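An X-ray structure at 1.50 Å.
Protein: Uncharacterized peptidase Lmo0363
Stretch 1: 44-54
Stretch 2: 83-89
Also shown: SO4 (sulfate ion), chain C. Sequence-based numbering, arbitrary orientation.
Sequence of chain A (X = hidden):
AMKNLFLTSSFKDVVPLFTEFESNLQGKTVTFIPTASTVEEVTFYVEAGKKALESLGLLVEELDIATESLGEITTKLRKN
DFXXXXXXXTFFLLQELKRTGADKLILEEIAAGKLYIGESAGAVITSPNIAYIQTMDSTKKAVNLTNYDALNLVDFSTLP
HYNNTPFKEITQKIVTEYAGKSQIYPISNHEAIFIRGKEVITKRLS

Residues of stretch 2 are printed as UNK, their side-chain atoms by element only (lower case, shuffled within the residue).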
# COMPACT_ATOMS: atom_id res chain seq x y z
N PHE A 44 12.05 -8.13 -5.05
CA PHE A 44 12.11 -9.12 -3.97
C PHE A 44 10.99 -8.97 -2.94
O PHE A 44 10.56 -9.95 -2.34
CB PHE A 44 13.47 -9.10 -3.26
CG PHE A 44 14.61 -9.57 -4.12
CD1 PHE A 44 14.88 -10.93 -4.23
CD2 PHE A 44 15.38 -8.68 -4.83
CE1 PHE A 44 15.92 -11.38 -5.03
CE2 PHE A 44 16.42 -9.12 -5.64
CZ PHE A 44 16.69 -10.47 -5.74
N TYR A 45 10.51 -7.74 -2.75
CA TYR A 45 9.50 -7.49 -1.72
C TYR A 45 8.17 -8.18 -2.00
O TYR A 45 7.40 -8.45 -1.08
CB TYR A 45 9.27 -5.98 -1.52
CG TYR A 45 9.09 -5.23 -2.83
CD1 TYR A 45 7.85 -5.17 -3.46
CD2 TYR A 45 10.17 -4.62 -3.44
CE1 TYR A 45 7.69 -4.50 -4.66
CE2 TYR A 45 10.02 -3.95 -4.65
CZ TYR A 45 8.78 -3.89 -5.25
OH TYR A 45 8.62 -3.22 -6.44
N VAL A 46 7.89 -8.47 -3.27
CA VAL A 46 6.62 -9.10 -3.62
C VAL A 46 6.51 -10.50 -3.01
O VAL A 46 5.62 -10.78 -2.21
CB VAL A 46 6.40 -9.17 -5.14
CG1 VAL A 46 5.11 -9.90 -5.44
CG2 VAL A 46 6.37 -7.75 -5.75
N GLU A 47 7.43 -11.39 -3.37
CA GLU A 47 7.39 -12.73 -2.80
C GLU A 47 7.64 -12.73 -1.30
O GLU A 47 7.05 -13.54 -0.57
CB GLU A 47 8.36 -13.66 -3.52
CG GLU A 47 7.82 -14.17 -4.85
CD GLU A 47 6.46 -14.86 -4.70
OE1 GLU A 47 6.31 -15.68 -3.76
OE2 GLU A 47 5.56 -14.58 -5.52
N ALA A 48 8.50 -11.84 -0.82
CA ALA A 48 8.78 -11.79 0.61
C ALA A 48 7.50 -11.46 1.37
O ALA A 48 7.22 -12.05 2.42
CB ALA A 48 9.88 -10.78 0.92
N GLY A 49 6.72 -10.53 0.84
CA GLY A 49 5.46 -10.18 1.48
C GLY A 49 4.44 -11.30 1.38
O GLY A 49 3.74 -11.60 2.35
N LYS A 50 4.34 -11.92 0.20
CA LYS A 50 3.38 -13.01 0.02
C LYS A 50 3.68 -14.19 0.95
O LYS A 50 2.77 -14.74 1.59
CB LYS A 50 3.38 -13.49 -1.43
CG LYS A 50 2.26 -14.48 -1.74
CD LYS A 50 2.23 -14.83 -3.21
CE LYS A 50 1.05 -15.74 -3.53
NZ LYS A 50 0.93 -16.03 -4.99
N LYS A 51 4.95 -14.58 1.02
CA LYS A 51 5.33 -15.69 1.89
C LYS A 51 5.13 -15.34 3.37
O LYS A 51 4.79 -16.20 4.18
CB LYS A 51 6.78 -16.09 1.61
CG LYS A 51 6.98 -16.73 0.25
CD LYS A 51 8.46 -16.83 -0.09
CE LYS A 51 8.70 -17.41 -1.48
NZ LYS A 51 10.14 -17.37 -1.86
N ALA A 52 5.32 -14.06 3.71
CA ALA A 52 5.10 -13.63 5.09
C ALA A 52 3.63 -13.77 5.46
O ALA A 52 3.29 -14.29 6.53
CB ALA A 52 5.57 -12.19 5.30
N LEU A 53 2.74 -13.31 4.57
CA LEU A 53 1.31 -13.48 4.78
C LEU A 53 0.97 -14.97 4.97
O LEU A 53 0.24 -15.34 5.89
CB LEU A 53 0.51 -12.90 3.62
CG LEU A 53 0.55 -11.37 3.44
CD1 LEU A 53 0.00 -10.99 2.07
CD2 LEU A 53 -0.22 -10.63 4.55
N GLU A 54 1.52 -15.81 4.09
CA GLU A 54 1.22 -17.24 4.14
C GLU A 54 1.72 -17.87 5.43
O GLU A 54 1.10 -18.79 5.96
CB GLU A 54 1.78 -17.95 2.90
CG GLU A 54 0.99 -17.62 1.64
CD GLU A 54 1.64 -18.09 0.36
OE1 GLU A 54 2.81 -18.52 0.42
OE2 GLU A 54 0.99 -18.03 -0.70
N UNK A 83 -7.31 -6.42 2.08
CA UNK A 83 -6.74 -5.95 0.83
C UNK A 83 -5.27 -5.63 1.09
O UNK A 83 -4.95 -4.94 2.06
c UNK A 83 -7.46 -4.66 0.33
c UNK A 83 -9.80 -3.65 0.05
c UNK A 83 -6.82 -4.14 -0.97
c UNK A 83 -8.96 -4.92 0.13
N UNK A 84 -4.37 -6.14 0.26
CA UNK A 84 -2.93 -5.91 0.43
C UNK A 84 -2.37 -5.40 -0.88
O UNK A 84 -2.56 -6.02 -1.93
o UNK A 84 3.39 -7.20 1.57
c UNK A 84 1.18 -7.35 2.46
c UNK A 84 1.51 -7.03 0.09
c UNK A 84 -0.74 -7.18 1.00
c UNK A 84 0.13 -7.03 -0.09
c UNK A 84 2.03 -7.19 1.37
c UNK A 84 -0.19 -7.36 2.27
c UNK A 84 -2.24 -7.22 0.80
N UNK A 85 -1.67 -4.27 -0.83
CA UNK A 85 -1.09 -3.67 -2.02
C UNK A 85 0.43 -3.61 -1.87
O UNK A 85 0.95 -2.96 -0.96
c UNK A 85 -1.66 -2.26 -2.26
c UNK A 85 -3.18 -2.34 -2.44
c UNK A 85 -1.00 -1.60 -3.49
N UNK A 86 1.14 -4.31 -2.76
CA UNK A 86 2.60 -4.39 -2.69
C UNK A 86 3.24 -3.08 -3.11
O UNK A 86 2.61 -2.23 -3.75
c UNK A 86 3.18 -5.47 -3.63
c UNK A 86 2.42 -6.80 -3.52
o UNK A 86 3.15 -4.99 -4.99
N UNK A 87 4.51 -2.92 -2.76
CA UNK A 87 5.30 -1.82 -3.27
C UNK A 87 5.50 -1.89 -4.78
O UNK A 87 5.07 -2.84 -5.43
N UNK A 88 6.15 -0.88 -5.33
CA UNK A 88 6.45 -0.82 -6.75
C UNK A 88 6.36 0.62 -7.21
O UNK A 88 6.64 1.54 -6.43
N UNK A 89 5.98 0.83 -8.46
CA UNK A 89 5.85 2.19 -8.99
C UNK A 89 4.49 2.76 -8.61
O UNK A 89 3.44 2.28 -9.08
o UNK A 89 5.06 4.29 -11.10
c UNK A 89 6.06 2.21 -10.50
c UNK A 89 6.09 3.61 -11.04
n UNK A 89 7.28 4.06 -11.44
S SO4 C . 11.04 3.27 -11.20
O1 SO4 C . 10.76 3.51 -12.62
O2 SO4 C . 11.98 2.16 -11.07
O3 SO4 C . 11.61 4.48 -10.62
O4 SO4 C . 9.80 2.94 -10.51
O HOH W 1 4.87 -7.13 -0.76

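Position 83 carries four side-chain carbons, forked at the first, with one arm two carbons long. That is Ile-83. Its side chain is out of reach of stretch 1; a beta-branched, wholly apolar side chain suits this buried strand position.

Position 84 has one carbon leading to a six-carbon ring that bears a single oxygen, which identifies Tyr-84. Its CA-to-CB bond points toward the helix, and chi1 is t (179°). Leu-53 CD1 lies over one face of the ring, 4.0 Å from its centroid, in a CH-pi contact; the closest pair is Leu-53 CD1 and Tyr-84 CD2, at 3.6 Å. The hydroxyl reaches Gly-49, with Tyr-84 OH 3.6 Å from Gly-49 CA. An ideal CB on Gly-49 would come within 2.4 Å of Tyr-84 OH, a clash, so the bare backbone makes room for the phenol.

Position 85 shows one carbon carrying two more, three in all: Val-85. Out of reach of the helix, it is another buried, beta-branched residue in the strand.

At position 86 a first carbon carries one oxygen and one carbon, so this is Thr-86. It points toward the helix, where Val-46 CG2 approaches Thr-86 OG1 at 4.3 Å, a loose contact. The hydroxyl donates to its neighbour's carbonyl, Thr-86 OG1 to the backbone O of position 87 at 2.9 Å, tying down the chain as it leaves the strand.

Position 87 has no side-chain atoms and is Gly-87. Its carbonyl O sits 3.2 Å from Tyr-45 CE1, and an ideal CB on Gly-87 would lie 3.6 Å from Tyr-45 CE1.

Position 88 is equally bare: Gly-88. Its phi/psi of 145/-149 would jam a CB against the preceding carbonyl O, which by itself calls for glycine. Tyr-45 OH comes 3.3 Å from Gly-88 CA.

Position 89 has two side-chain carbons, the second bearing one oxygen and one nitrogen, hence Asn-89. Its CA-to-CB bond points away from stretch 1, and the residue occupies an N-cap, its side chain capping a backbone N just past the stretch. Asn-89 ND2 also donates to sulfate O4 at 2.9 Å.

The contact buries 294 Å² in total and has no direct hydrogen bond between the stretches. Tyr-45 packs on the glycine turn, while Tyr-84 fits against Gly-49 and Leu-53. A water joins the two sides, its oxygen donating to Tyr-45 O at 2.9 Å and accepting from Tyr-84 OH at 2.8 Å.

Stretch 2 83-89: IYVTGGN
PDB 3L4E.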